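Local coordinates for protein fructuronate-tagaturonate epimerase UxaE from Cohnella laeviribosi in complex with 1 glycerol (Cohnella laeviribosi, PDB 6IL9) that probably catalyses the zinc-dependent interconversion of fructuronate and tagaturonate by epimerisation, using a TIM-barrel scaffold, at residues A375-V379 with F461-L465; T370-E374 with A475-I480; M251-E256 with L291-D297. One frame throughout, in Å; residues are numbered along the deposited sequence.

Contact 1. Residues A375-V379 with F461-L465; sequences AVRIV and FFRTL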
ATOM      1  N   ALA A 375       2.389 -11.346  10.313  1.00 15.25           N
ATOM      2  CA  ALA A 375       1.358 -11.922  11.175  1.00 15.08           C
ATOM      3  C   ALA A 375       1.367 -13.443  11.080  1.00 16.89           C
ATOM      4  O   ALA A 375       1.254 -14.143  12.100  1.00 16.30           O
ATOM      5  CB  ALA A 375      -0.015 -11.355  10.799  1.00 16.69           C
ATOM      6  N   VAL A 376       1.520 -13.969   9.863  1.00 15.38           N
ATOM      7  CA  VAL A 376       1.639 -15.414   9.683  1.00 15.36           C
ATOM      8  C   VAL A 376       2.847 -15.947  10.444  1.00 16.87           C
ATOM      9  O   VAL A 376       2.780 -17.009  11.080  1.00 16.93           O
ATOM     10  CB  VAL A 376       1.717 -15.763   8.184  1.00 15.00           C
ATOM     11  CG1 VAL A 376       2.062 -17.254   8.005  1.00 16.20           C
ATOM     12  CG2 VAL A 376       0.403 -15.442   7.486  1.00 17.17           C
ATOM     13  N   ARG A 377       3.964 -15.215  10.402  1.00 16.80           N
ATOM     14  CA  ARG A 377       5.151 -15.631  11.143  1.00 17.28           C
ATOM     15  C   ARG A 377       4.864 -15.727  12.641  1.00 17.35           C
ATOM     16  O   ARG A 377       5.331 -16.654  13.310  1.00 19.71           O
ATOM     17  CB  ARG A 377       6.298 -14.661  10.875  1.00 17.43           C
ATOM     18  CG  ARG A 377       7.643 -15.174  11.330  1.00 16.64           C
ATOM     19  CD  ARG A 377       8.620 -14.025  11.533  1.00 20.55           C
ATOM     20  NE  ARG A 377       8.879 -13.219  10.335  1.00 19.41           N
ATOM     21  CZ  ARG A 377       9.722 -13.559   9.360  1.00 21.09           C
ATOM     22  NH1 ARG A 377      10.366 -14.718   9.403  1.00 21.43           N
ATOM     23  NH2 ARG A 377       9.910 -12.746   8.330  1.00 18.87           N
ATOM     24  N   ILE A 378       4.089 -14.786  13.186  1.00 15.77           N
ATOM     25  CA  ILE A 378       3.713 -14.885  14.597  1.00 16.39           C
ATOM     26  C   ILE A 378       2.917 -16.162  14.850  1.00 18.23           C
ATOM     27  O   ILE A 378       3.095 -16.827  15.881  1.00 20.19           O
ATOM     28  CB  ILE A 378       2.920 -13.639  15.032  1.00 16.26           C
ATOM     29  CG1 ILE A 378       3.817 -12.403  15.031  1.00 16.97           C
ATOM     30  CG2 ILE A 378       2.275 -13.871  16.420  1.00 16.42           C
ATOM     31  CD1 ILE A 378       4.988 -12.473  15.957  1.00 22.74           C
ATOM     32  N   VAL A 379       2.011 -16.512  13.932  1.00 18.49           N
ATOM     33  CA  VAL A 379       1.231 -17.740  14.090  1.00 18.43           C
ATOM     34  C   VAL A 379       2.149 -18.957  14.051  1.00 22.18           C
ATOM     35  O   VAL A 379       2.026 -19.880  14.868  1.00 20.98           O
ATOM     36  CB  VAL A 379       0.124 -17.826  13.020  1.00 18.13           C
ATOM     37  CG1 VAL A 379      -0.586 -19.183  13.084  1.00 19.83           C
ATOM     38  CG2 VAL A 379      -0.881 -16.702  13.200  1.00 17.87           C
ATOM     39  N   PHE A 461      -7.104 -16.996  13.950  1.00 18.41           N
ATOM     40  CA  PHE A 461      -5.972 -16.167  13.537  1.00 19.43           C
ATOM     41  C   PHE A 461      -5.965 -14.834  14.280  1.00 18.95           C
ATOM     42  O   PHE A 461      -4.940 -14.420  14.841  1.00 19.47           O
ATOM     43  CB  PHE A 461      -6.029 -15.947  12.020  1.00 20.83           C
ATOM     44  CG  PHE A 461      -4.925 -15.066  11.480  1.00 18.54           C
ATOM     45  CD1 PHE A 461      -3.694 -15.604  11.127  1.00 20.07           C
ATOM     46  CD2 PHE A 461      -5.133 -13.714  11.290  1.00 21.55           C
ATOM     47  CE1 PHE A 461      -2.685 -14.793  10.621  1.00 19.57           C
ATOM     48  CE2 PHE A 461      -4.133 -12.909  10.776  1.00 20.98           C
ATOM     49  CZ  PHE A 461      -2.908 -13.456  10.445  1.00 19.84           C
ATOM     50  N   PHE A 462      -7.100 -14.134  14.282  1.00 20.05           N
ATOM     51  CA  PHE A 462      -7.126 -12.837  14.946  1.00 21.33           C
ATOM     52  C   PHE A 462      -7.023 -12.991  16.457  1.00 21.49           C
ATOM     53  O   PHE A 462      -6.459 -12.124  17.130  1.00 19.93           O
ATOM     54  CB  PHE A 462      -8.382 -12.062  14.537  1.00 18.91           C
ATOM     55  CG  PHE A 462      -8.224 -11.349  13.226  1.00 19.74           C
ATOM     56  CD1 PHE A 462      -7.483 -10.181  13.151  1.00 23.34           C
ATOM     57  CD2 PHE A 462      -8.756 -11.879  12.065  1.00 21.94           C
ATOM     58  CE1 PHE A 462      -7.303  -9.525  11.933  1.00 22.22           C
ATOM     59  CE2 PHE A 462      -8.583 -11.233  10.847  1.00 20.31           C
ATOM     60  CZ  PHE A 462      -7.853 -10.056  10.783  1.00 20.78           C
ATOM     61  N   ARG A 463      -7.518 -14.104  17.000  1.00 21.45           N
ATOM     62  CA  ARG A 463      -7.369 -14.346  18.428  1.00 21.97           C
ATOM     63  C   ARG A 463      -5.896 -14.475  18.810  1.00 24.27           C
ATOM     64  O   ARG A 463      -5.452 -13.873  19.796  1.00 22.11           O
ATOM     65  CB  ARG A 463      -8.159 -15.598  18.816  1.00 24.86           C
ATOM     66  CG  ARG A 463      -8.620 -15.662  20.254  1.00 36.04           C
ATOM     67  CD  ARG A 463      -9.948 -16.424  20.354  1.00 35.63           C
ATOM     68  NE  ARG A 463      -9.900 -17.720  19.673  1.00 38.55           N
ATOM     69  CZ  ARG A 463     -10.778 -18.134  18.759  1.00 35.71           C
ATOM     70  NH1 ARG A 463     -11.798 -17.361  18.406  1.00 39.45           N
ATOM     71  NH2 ARG A 463     -10.646 -19.332  18.205  1.00 36.44           N
ATOM     72  N   THR A 464      -5.108 -15.233  18.034  1.00 20.36           N
ATOM     73  CA  THR A 464      -3.695 -15.326  18.397  1.00 21.01           C
ATOM     74  C   THR A 464      -2.973 -14.010  18.156  1.00 19.39           C
ATOM     75  O   THR A 464      -2.076 -13.660  18.926  1.00 19.98           O
ATOM     76  CB  THR A 464      -2.967 -16.460  17.664  1.00 25.54           C
ATOM     77  OG1 THR A 464      -2.451 -15.995  16.415  1.00 37.79           O
ATOM     78  CG2 THR A 464      -3.858 -17.654  17.450  1.00 16.51           C
ATOM     79  N   LEU A 465      -3.355 -13.251  17.126  1.00 18.43           N
ATOM     80  CA  LEU A 465      -2.647 -11.996  16.884  1.00 18.61           C
ATOM     81  C   LEU A 465      -2.964 -10.963  17.961  1.00 21.74           C
ATOM     82  O   LEU A 465      -2.099 -10.151  18.312  1.00 21.99           O
ATOM     83  CB  LEU A 465      -2.965 -11.457  15.490  1.00 20.02           C
ATOM     84  CG  LEU A 465      -1.939 -11.818  14.398  1.00 19.72           C
ATOM     85  CD1 LEU A 465      -0.635 -11.053  14.606  1.00 19.18           C
ATOM     86  CD2 LEU A 465      -1.662 -13.318  14.417  1.00 18.39           C
TER
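Two helices crossing almost at right angles, joined by apolar packing alone, make up this buried contact on the outer side of the TIM barrel. Residues 375-379 belong to the helix that follows the eighth barrel strand, 363-367, and residues 461-465 to the short helix 458-467 near the C-terminus. Their local axes run 84° apart and approach to 9.9 Å. Ala-375 and Val-379, one turn apart, supply most of the surface of their segment that meets the other helix. The ring of Phe-461 extends across to them, its CZ 3.6 Å from CB of Ala-375 and its CD1 3.7 Å from CG2 of Val-379. Leu-465, one turn beyond Phe-461, repeats the pattern: its CD1 lies 3.9 Å from CB of Ala-375 and its CD2 3.7 Å from CG2 of Val-379. That same CG2 of Val-379 rests 3.6 Å from OG1 of Thr-464. OG1 of Thr-464 in turn gives a weak hydrogen bond to O of Phe-461 (3.3 Å) in its own helix. Around the crossing, helix 384-402 adds Leu-386, Tyr-387 and Met-390, while Tyr-472 of helix 469-487 packs on Ala-375 and Leu-465.

Contact 2. Residues T370-E374 with A475-I480; sequences TNWLE and ALRSHI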
ATOM      1  N   THR A 370       3.642  -8.039   2.917  1.00 16.15           N
ATOM      2  CA  THR A 370       4.701  -8.395   3.858  1.00 16.76           C
ATOM      3  C   THR A 370       4.244  -8.205   5.297  1.00 18.67           C
ATOM      4  O   THR A 370       4.727  -8.892   6.200  1.00 18.55           O
ATOM      5  CB  THR A 370       5.966  -7.577   3.591  1.00 19.59           C
ATOM      6  OG1 THR A 370       7.117  -8.299   4.046  1.00 17.97           O
ATOM      7  CG2 THR A 370       5.915  -6.205   4.288  1.00 18.69           C
ATOM      8  N   ASN A 371       3.294  -7.300   5.521  1.00 15.36           N
ATOM      9  CA  ASN A 371       2.768  -7.083   6.861  1.00 15.14           C
ATOM     10  C   ASN A 371       1.836  -8.214   7.280  1.00 17.94           C
ATOM     11  O   ASN A 371       1.767  -8.562   8.470  1.00 17.02           O
ATOM     12  CB  ASN A 371       2.083  -5.714   6.887  1.00 17.78           C
ATOM     13  CG  ASN A 371       3.031  -4.604   6.465  1.00 17.97           C
ATOM     14  OD1 ASN A 371       4.096  -4.439   7.060  1.00 19.49           O
ATOM     15  ND2 ASN A 371       2.670  -3.860   5.426  1.00 17.39           N
ATOM     16  N   TRP A 372       1.141  -8.810   6.304  1.00 16.65           N
ATOM     17  CA  TRP A 372       0.391 -10.037   6.537  1.00 15.21           C
ATOM     18  C   TRP A 372       1.337 -11.209   6.794  1.00 15.19           C
ATOM     19  O   TRP A 372       1.085 -12.038   7.676  1.00 15.86           O
ATOM     20  CB  TRP A 372      -0.528 -10.287   5.330  1.00 16.75           C
ATOM     21  CG  TRP A 372      -0.729 -11.707   4.886  1.00 15.34           C
ATOM     22  CD1 TRP A 372      -0.134 -12.332   3.814  1.00 15.08           C
ATOM     23  CD2 TRP A 372      -1.628 -12.663   5.455  1.00 17.06           C
ATOM     24  NE1 TRP A 372      -0.589 -13.625   3.706  1.00 15.32           N
ATOM     25  CE2 TRP A 372      -1.518 -13.849   4.694  1.00 17.07           C
ATOM     26  CE3 TRP A 372      -2.522 -12.630   6.531  1.00 17.98           C
ATOM     27  CZ2 TRP A 372      -2.261 -15.001   4.987  1.00 18.17           C
ATOM     28  CZ3 TRP A 372      -3.264 -13.769   6.814  1.00 20.88           C
ATOM     29  CH2 TRP A 372      -3.120 -14.941   6.050  1.00 21.74           C
ATOM     30  N   LEU A 373       2.452 -11.284   6.063  1.00 14.53           N
ATOM     31  CA  LEU A 373       3.364 -12.397   6.304  1.00 13.44           C
ATOM     32  C   LEU A 373       4.006 -12.313   7.687  1.00 17.00           C
ATOM     33  O   LEU A 373       4.324 -13.349   8.279  1.00 17.54           O
ATOM     34  CB  LEU A 373       4.447 -12.459   5.219  1.00 15.28           C
ATOM     35  CG  LEU A 373       4.006 -12.921   3.832  1.00 14.63           C
ATOM     36  CD1 LEU A 373       5.214 -12.988   2.889  1.00 15.63           C
ATOM     37  CD2 LEU A 373       3.291 -14.281   3.864  1.00 16.58           C
ATOM     38  N   GLU A 374       4.205 -11.105   8.227  1.00 15.87           N
ATOM     39  CA  GLU A 374       4.703 -11.023   9.599  1.00 15.90           C
ATOM     40  C   GLU A 374       3.677 -11.529  10.601  1.00 15.81           C
ATOM     41  O   GLU A 374       4.051 -12.086  11.638  1.00 15.94           O
ATOM     42  CB  GLU A 374       5.099  -9.595   9.949  1.00 15.60           C
ATOM     43  CG  GLU A 374       6.379  -9.138   9.263  1.00 17.18           C
ATOM     44  CD  GLU A 374       7.571 -10.039   9.535  1.00 19.00           C
ATOM     45  OE1 GLU A 374       7.734 -10.528  10.682  1.00 20.17           O
ATOM     46  OE2 GLU A 374       8.364 -10.251   8.587  1.00 20.82           O
ATOM     47  N   ALA A 475       7.756  -7.286  15.680  1.00 17.11           N
ATOM     48  CA  ALA A 475       8.137  -7.820  14.379  1.00 19.23           C
ATOM     49  C   ALA A 475       8.005  -6.762  13.290  1.00 18.04           C
ATOM     50  O   ALA A 475       8.870  -6.658  12.413  1.00 18.99           O
ATOM     51  CB  ALA A 475       7.289  -9.044  14.053  1.00 21.21           C
ATOM     52  N   LEU A 476       6.927  -5.967  13.319  1.00 16.18           N
ATOM     53  CA  LEU A 476       6.789  -4.914  12.317  1.00 15.76           C
ATOM     54  C   LEU A 476       7.888  -3.871  12.464  1.00 16.56           C
ATOM     55  O   LEU A 476       8.485  -3.446  11.466  1.00 16.14           O
ATOM     56  CB  LEU A 476       5.410  -4.262  12.423  1.00 15.24           C
ATOM     57  CG  LEU A 476       4.234  -5.166  12.058  1.00 16.94           C
ATOM     58  CD1 LEU A 476       2.950  -4.468  12.435  1.00 20.56           C
ATOM     59  CD2 LEU A 476       4.243  -5.544  10.564  1.00 18.41           C
ATOM     60  N   ARG A 477       8.176  -3.448  13.704  1.00 17.61           N
ATOM     61  CA  ARG A 477       9.245  -2.477  13.920  1.00 15.57           C
ATOM     62  C   ARG A 477      10.556  -2.979  13.339  1.00 18.44           C
ATOM     63  O   ARG A 477      11.280  -2.230  12.668  1.00 18.84           O
ATOM     64  CB  ARG A 477       9.398  -2.188  15.412  1.00 17.02           C
ATOM     65  CG  ARG A 477       8.214  -1.413  15.964  1.00 17.44           C
ATOM     66  CD  ARG A 477       8.509  -0.867  17.362  1.00 19.04           C
ATOM     67  NE  ARG A 477       8.903  -1.922  18.294  1.00 22.71           N
ATOM     68  CZ  ARG A 477       8.071  -2.543  19.126  1.00 22.53           C
ATOM     69  NH1 ARG A 477       6.784  -2.235  19.144  1.00 21.73           N
ATOM     70  NH2 ARG A 477       8.528  -3.479  19.952  1.00 25.48           N
ATOM     71  N   SER A 478      10.857  -4.259  13.548  1.00 17.61           N
ATOM     72  CA  SER A 478      12.123  -4.806  13.076  1.00 16.78           C
ATOM     73  C   SER A 478      12.130  -4.937  11.560  1.00 15.48           C
ATOM     74  O   SER A 478      13.108  -4.578  10.890  1.00 17.62           O
ATOM     75  CB  SER A 478      12.362  -6.169  13.731  1.00 21.53           C
ATOM     76  OG  SER A 478      13.494  -6.803  13.166  1.00 27.75           O
ATOM     77  N   HIS A 479      11.043  -5.458  11.006  1.00 16.70           N
ATOM     78  CA  HIS A 479      10.983  -5.791   9.590  1.00 16.48           C
ATOM     79  C   HIS A 479      10.831  -4.542   8.726  1.00 16.47           C
ATOM     80  O   HIS A 479      11.583  -4.349   7.768  1.00 15.90           O
ATOM     81  CB  HIS A 479       9.824  -6.761   9.365  1.00 19.25           C
ATOM     82  CG  HIS A 479       9.712  -7.259   7.964  1.00 20.57           C
ATOM     83  ND1 HIS A 479      10.664  -8.067   7.380  1.00 23.07           N
ATOM     84  CD2 HIS A 479       8.747  -7.078   7.033  1.00 23.53           C
ATOM     85  CE1 HIS A 479      10.296  -8.350   6.143  1.00 19.44           C
ATOM     86  NE2 HIS A 479       9.136  -7.766   5.911  1.00 23.45           N
ATOM     87  N   ILE A 480       9.845  -3.695   9.028  1.00 14.25           N
ATOM     88  CA  ILE A 480       9.740  -2.440   8.280  1.00 14.51           C
ATOM     89  C   ILE A 480      10.917  -1.522   8.605  1.00 15.69           C
ATOM     90  O   ILE A 480      11.384  -0.763   7.741  1.00 16.66           O
ATOM     91  CB  ILE A 480       8.375  -1.775   8.556  1.00 14.82           C
ATOM     92  CG1 ILE A 480       7.255  -2.745   8.183  1.00 17.72           C
ATOM     93  CG2 ILE A 480       8.209  -0.457   7.764  1.00 15.29           C
ATOM     94  CD1 ILE A 480       7.296  -3.206   6.740  1.00 20.96           C
TER
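Glu-374 and His-479 carry the largest buried areas of this helix-helix contact, and they illustrate how polar side chains can occupy the middle of a buried interface when each has a defined partner. Both CA-to-CB bonds point across the gap between two helical segments whose axes pass 10.4 Å apart at 136°. OE2 of Glu-374 lies over one face of the imidazole, 3.3 Å from CG of His-479. The 3.4 Å approach of OE2 of Glu-374 to ND1 of His-479 has too poor an angle for a hydrogen bond; Glu-374 instead forms a salt bridge with Arg-377, one turn further along its own helix. The imidazole bonds through its edge: NE2 of His-479 donates to OG1 of Thr-370 at 2.8 Å. Thr-370 is further tied to Asp-347 through its hydroxyl and to the phosphoserine at position 346 through its backbone N, and its side chain is about 7 Å from the bound glycerol. Asn-371 and Leu-476 add the next largest areas, OD1 of Asn-371 lying 3.7 Å from CD2 of Leu-476, while the asparagine amide group is held by Gly-97 and His-107. Helix 369-382, directly after barrel strand 363-367, thus packs against helix 469-487, with helix 104-111 touching Ile-480 and helix 432-440 touching Leu-373.

Contact 3. Residues M251-E256 with L291-D297; sequences MIYIYE and LIGKNVD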
ATOM      1  N   MET A 251      -4.948   8.958 -18.518  1.00 18.67           N
ATOM      2  CA  MET A 251      -4.396   9.740 -17.415  1.00 19.47           C
ATOM      3  C   MET A 251      -4.957  11.158 -17.416  1.00 18.05           C
ATOM      4  O   MET A 251      -5.414  11.666 -16.384  1.00 18.61           O
ATOM      5  CB  MET A 251      -2.863   9.778 -17.515  1.00 19.37           C
ATOM      6  CG  MET A 251      -2.138   8.439 -17.373  1.00 20.85           C
ATOM      7  SD  MET A 251      -0.409   8.456 -17.993  1.00 14.19           S
ATOM      8  CE  MET A 251      -0.174   6.696 -18.215  1.00 20.07           C
ATOM      9  N   ILE A 252      -4.913  11.819 -18.573  1.00 17.06           N
ATOM     10  CA  ILE A 252      -5.369  13.202 -18.663  1.00 18.25           C
ATOM     11  C   ILE A 252      -6.856  13.291 -18.344  1.00 18.64           C
ATOM     12  O   ILE A 252      -7.296  14.193 -17.623  1.00 19.37           O
ATOM     13  CB  ILE A 252      -5.061  13.774 -20.057  1.00 17.24           C
ATOM     14  CG1 ILE A 252      -3.547  13.850 -20.264  1.00 18.19           C
ATOM     15  CG2 ILE A 252      -5.699  15.150 -20.219  1.00 23.28           C
ATOM     16  CD1 ILE A 252      -3.130  13.843 -21.729  1.00 20.56           C
ATOM     17  N   TYR A 253      -7.646  12.363 -18.885  1.00 19.60           N
ATOM     18  CA  TYR A 253      -9.095  12.376 -18.693  1.00 20.37           C
ATOM     19  C   TYR A 253      -9.456  12.256 -17.218  1.00 20.14           C
ATOM     20  O   TYR A 253     -10.307  12.996 -16.707  1.00 20.44           O
ATOM     21  CB  TYR A 253      -9.712  11.234 -19.502  1.00 23.63           C
ATOM     22  CG  TYR A 253     -11.126  10.839 -19.123  1.00 23.97           C
ATOM     23  CD1 TYR A 253     -12.217  11.602 -19.534  1.00 25.03           C
ATOM     24  CD2 TYR A 253     -11.369   9.679 -18.387  1.00 23.82           C
ATOM     25  CE1 TYR A 253     -13.516  11.224 -19.208  1.00 26.30           C
ATOM     26  CE2 TYR A 253     -12.665   9.298 -18.050  1.00 26.66           C
ATOM     27  CZ  TYR A 253     -13.731  10.078 -18.462  1.00 26.54           C
ATOM     28  OH  TYR A 253     -15.018   9.705 -18.136  1.00 28.82           O
ATOM     29  N   ILE A 254      -8.807  11.330 -16.515  1.00 20.66           N
ATOM     30  CA  ILE A 254      -9.067  11.153 -15.087  1.00 18.45           C
ATOM     31  C   ILE A 254      -8.602  12.377 -14.305  1.00 20.36           C
ATOM     32  O   ILE A 254      -9.301  12.866 -13.406  1.00 17.18           O
ATOM     33  CB  ILE A 254      -8.387   9.865 -14.582  1.00 19.47           C
ATOM     34  CG1 ILE A 254      -9.036   8.616 -15.204  1.00 19.67           C
ATOM     35  CG2 ILE A 254      -8.407   9.807 -13.065  1.00 20.43           C
ATOM     36  CD1 ILE A 254     -10.536   8.483 -14.944  1.00 22.76           C
ATOM     37  N   TYR A 255      -7.403  12.877 -14.613  1.00 16.66           N
ATOM     38  CA  TYR A 255      -6.909  14.057 -13.908  1.00 17.03           C
ATOM     39  C   TYR A 255      -7.894  15.218 -14.028  1.00 19.80           C
ATOM     40  O   TYR A 255      -8.251  15.858 -13.029  1.00 18.21           O
ATOM     41  CB  TYR A 255      -5.532  14.479 -14.433  1.00 17.97           C
ATOM     42  CG  TYR A 255      -5.091  15.730 -13.711  1.00 18.28           C
ATOM     43  CD1 TYR A 255      -4.635  15.661 -12.394  1.00 20.11           C
ATOM     44  CD2 TYR A 255      -5.189  16.985 -14.310  1.00 18.85           C
ATOM     45  CE1 TYR A 255      -4.285  16.790 -11.694  1.00 21.81           C
ATOM     46  CE2 TYR A 255      -4.830  18.136 -13.610  1.00 21.46           C
ATOM     47  CZ  TYR A 255      -4.374  18.025 -12.308  1.00 22.23           C
ATOM     48  OH  TYR A 255      -4.025  19.155 -11.603  1.00 25.32           O
ATOM     49  N   GLU A 256      -8.362  15.490 -15.248  1.00 19.43           N
ATOM     50  CA  GLU A 256      -9.230  16.642 -15.444  1.00 21.20           C
ATOM     51  C   GLU A 256     -10.624  16.405 -14.875  1.00 22.53           C
ATOM     52  O   GLU A 256     -11.234  17.338 -14.344  1.00 22.70           O
ATOM     53  CB  GLU A 256      -9.299  16.996 -16.932  1.00 23.53           C
ATOM     54  CG  GLU A 256      -7.977  17.509 -17.469  1.00 23.66           C
ATOM     55  CD  GLU A 256      -7.966  17.714 -18.982  1.00 30.02           C
ATOM     56  OE1 GLU A 256      -8.908  17.272 -19.676  1.00 33.59           O
ATOM     57  OE2 GLU A 256      -6.997  18.327 -19.479  1.00 34.05           O
ATOM     58  N   LEU A 291       2.128  14.419 -20.266  1.00 17.28           N
ATOM     59  CA  LEU A 291       1.264  14.773 -19.147  1.00 18.32           C
ATOM     60  C   LEU A 291       1.591  16.161 -18.626  1.00 22.84           C
ATOM     61  O   LEU A 291       0.695  16.974 -18.382  1.00 16.94           O
ATOM     62  CB  LEU A 291       1.422  13.747 -18.031  1.00 19.61           C
ATOM     63  CG  LEU A 291       0.985  12.341 -18.403  1.00 21.58           C
ATOM     64  CD1 LEU A 291       1.372  11.408 -17.290  1.00 24.87           C
ATOM     65  CD2 LEU A 291      -0.516  12.318 -18.631  1.00 23.30           C
ATOM     66  N   ILE A 292       2.877  16.437 -18.418  1.00 22.31           N
ATOM     67  CA  ILE A 292       3.260  17.737 -17.884  1.00 23.63           C
ATOM     68  C   ILE A 292       2.885  18.839 -18.870  1.00 25.31           C
ATOM     69  O   ILE A 292       2.431  19.925 -18.477  1.00 26.26           O
ATOM     70  CB  ILE A 292       4.762  17.730 -17.531  1.00 24.51           C
ATOM     71  CG1 ILE A 292       5.058  16.627 -16.509  1.00 26.34           C
ATOM     72  CG2 ILE A 292       5.165  19.034 -16.950  1.00 28.68           C
ATOM     73  CD1 ILE A 292       4.394  16.817 -15.171  1.00 28.37           C
ATOM     74  N   GLY A 293       2.990  18.550 -20.170  1.00 22.30           N
ATOM     75  CA  GLY A 293       2.543  19.501 -21.176  1.00 23.28           C
ATOM     76  C   GLY A 293       1.058  19.806 -21.104  1.00 26.60           C
ATOM     77  O   GLY A 293       0.625  20.886 -21.507  1.00 27.54           O
ATOM     78  N   LYS A 294       0.259  18.873 -20.586  1.00 21.64           N
ATOM     79  CA  LYS A 294      -1.178  19.074 -20.454  1.00 21.89           C
ATOM     80  C   LYS A 294      -1.583  19.522 -19.053  1.00 20.96           C
ATOM     81  O   LYS A 294      -2.764  19.419 -18.691  1.00 21.14           O
ATOM     82  CB  LYS A 294      -1.933  17.799 -20.846  1.00 24.88           C
ATOM     83  CG  LYS A 294      -2.064  17.635 -22.354  1.00 30.82           C
ATOM     84  CD  LYS A 294      -3.083  18.627 -22.911  1.00 35.36           C
ATOM     85  CE  LYS A 294      -4.503  18.080 -22.780  1.00 40.66           C
ATOM     86  NZ  LYS A 294      -5.519  19.159 -22.586  1.00 43.76           N
ATOM     87  N   ASN A 295      -0.625  20.002 -18.258  1.00 20.17           N
ATOM     88  CA  ASN A 295      -0.866  20.604 -16.950  1.00 22.88           C
ATOM     89  C   ASN A 295      -1.310  19.591 -15.903  1.00 19.91           C
ATOM     90  O   ASN A 295      -1.935  19.964 -14.904  1.00 21.16           O
ATOM     91  CB  ASN A 295      -1.883  21.751 -17.056  1.00 25.32           C
ATOM     92  CG  ASN A 295      -1.497  22.770 -18.129  1.00 31.02           C
ATOM     93  OD1 ASN A 295      -2.170  22.906 -19.156  1.00 40.54           O
ATOM     94  ND2 ASN A 295      -0.406  23.482 -17.896  1.00 28.17           N
ATOM     95  N   VAL A 296      -0.977  18.318 -16.090  1.00 18.04           N
ATOM     96  CA  VAL A 296      -1.330  17.292 -15.111  1.00 17.99           C
ATOM     97  C   VAL A 296      -0.377  17.394 -13.926  1.00 17.18           C
ATOM     98  O   VAL A 296       0.841  17.516 -14.105  1.00 18.44           O
ATOM     99  CB  VAL A 296      -1.282  15.895 -15.748  1.00 19.04           C
ATOM    100  CG1 VAL A 296      -1.465  14.820 -14.675  1.00 19.22           C
ATOM    101  CG2 VAL A 296      -2.358  15.768 -16.844  1.00 18.55           C
ATOM    102  N   ASP A 297      -0.932  17.339 -12.708  1.00 16.82           N
ATOM    103  CA  ASP A 297      -0.168  17.467 -11.466  1.00 19.99           C
ATOM    104  C   ASP A 297       0.100  16.063 -10.931  1.00 17.80           C
ATOM    105  O   ASP A 297      -0.806  15.408 -10.418  1.00 19.85           O
ATOM    106  CB  ASP A 297      -0.944  18.303 -10.448  1.00 18.58           C
ATOM    107  CG  ASP A 297      -0.178  18.542  -9.158  1.00 22.78           C
ATOM    108  OD1 ASP A 297       1.048  18.316  -9.116  1.00 22.96           O
ATOM    109  OD2 ASP A 297      -0.817  18.979  -8.174  1.00 26.39           O
TER
HETATM  110  O   HOH W   1      -7.702  17.684 -21.974  1.00 29.92           O
HETATM  111  O   HOH W   2      -4.936  19.006 -17.338  1.00 32.32           O
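A salt bridge reinforced by two bridging waters is the striking feature here, set at the exposed edge of a largely apolar contact. OE2 of Glu-256 stands 3.5 Å from NZ of Lys-294. Water 1 accepts from NZ of Lys-294 at 2.7 Å and donates weakly to OE1 of Glu-256 at 2.6 Å; water 2 donates to both OE2 of Glu-256 (3.0 Å) and the backbone O of Lys-294 (2.6 Å). Away from this polar pair, the ring of Tyr-255 receives the backbone of Val-296 on its face: the CA sits 4.0 Å from the ring centroid and 16° off the normal, a CH-pi contact. CG1 of Val-296 also lies 3.9 Å from CG of Tyr-255. Leu-291 packs against Ile-252 and Met-251, its CD2 3.8 Å from CG1 of Ile-252 and its CD1 3.5 Å from SD of Met-251. Asp-297 turns its carboxylate away to a salt bridge with Lys-89. Val-296 meets the tyrosine just after the chain leaves helix 281-293 through a Schellman motif, with Asn-295 at positive phi as C-prime and Val-296 N bonded to Leu-291 O (3.1 Å). Helix 234-259, before barrel strand 267-271, thus packs against the C-terminal end of helix 281-293, after it, and the loop leading to strand 300-302; neighbouring helices meeting on the outside of the barrel are a regular feature of the TIM-barrel fold.

Overall arrangement
The three contacts show how the helical layer of one TIM barrel is packed at two distant places. Contact 3 comes first along the chain, joining helices 234-259 and 281-293, which come before and after strand 267-271. The other two follow, with contact 1 nested inside the loop closed by contact 2. These two share helix 369-382, which meets the consecutive helices 458-467 and 469-487; their centres are 12 Å apart and they touch where CZ of Phe-461 lies 3.7 Å from CZ3 of Trp-372. Contact 3 lies on the opposite side of the chain's centre, 44 Å from contact 1 and 36 Å from contact 2, centre to centre. C-terminal helices are thereby packed onto the helix following the last barrel strand.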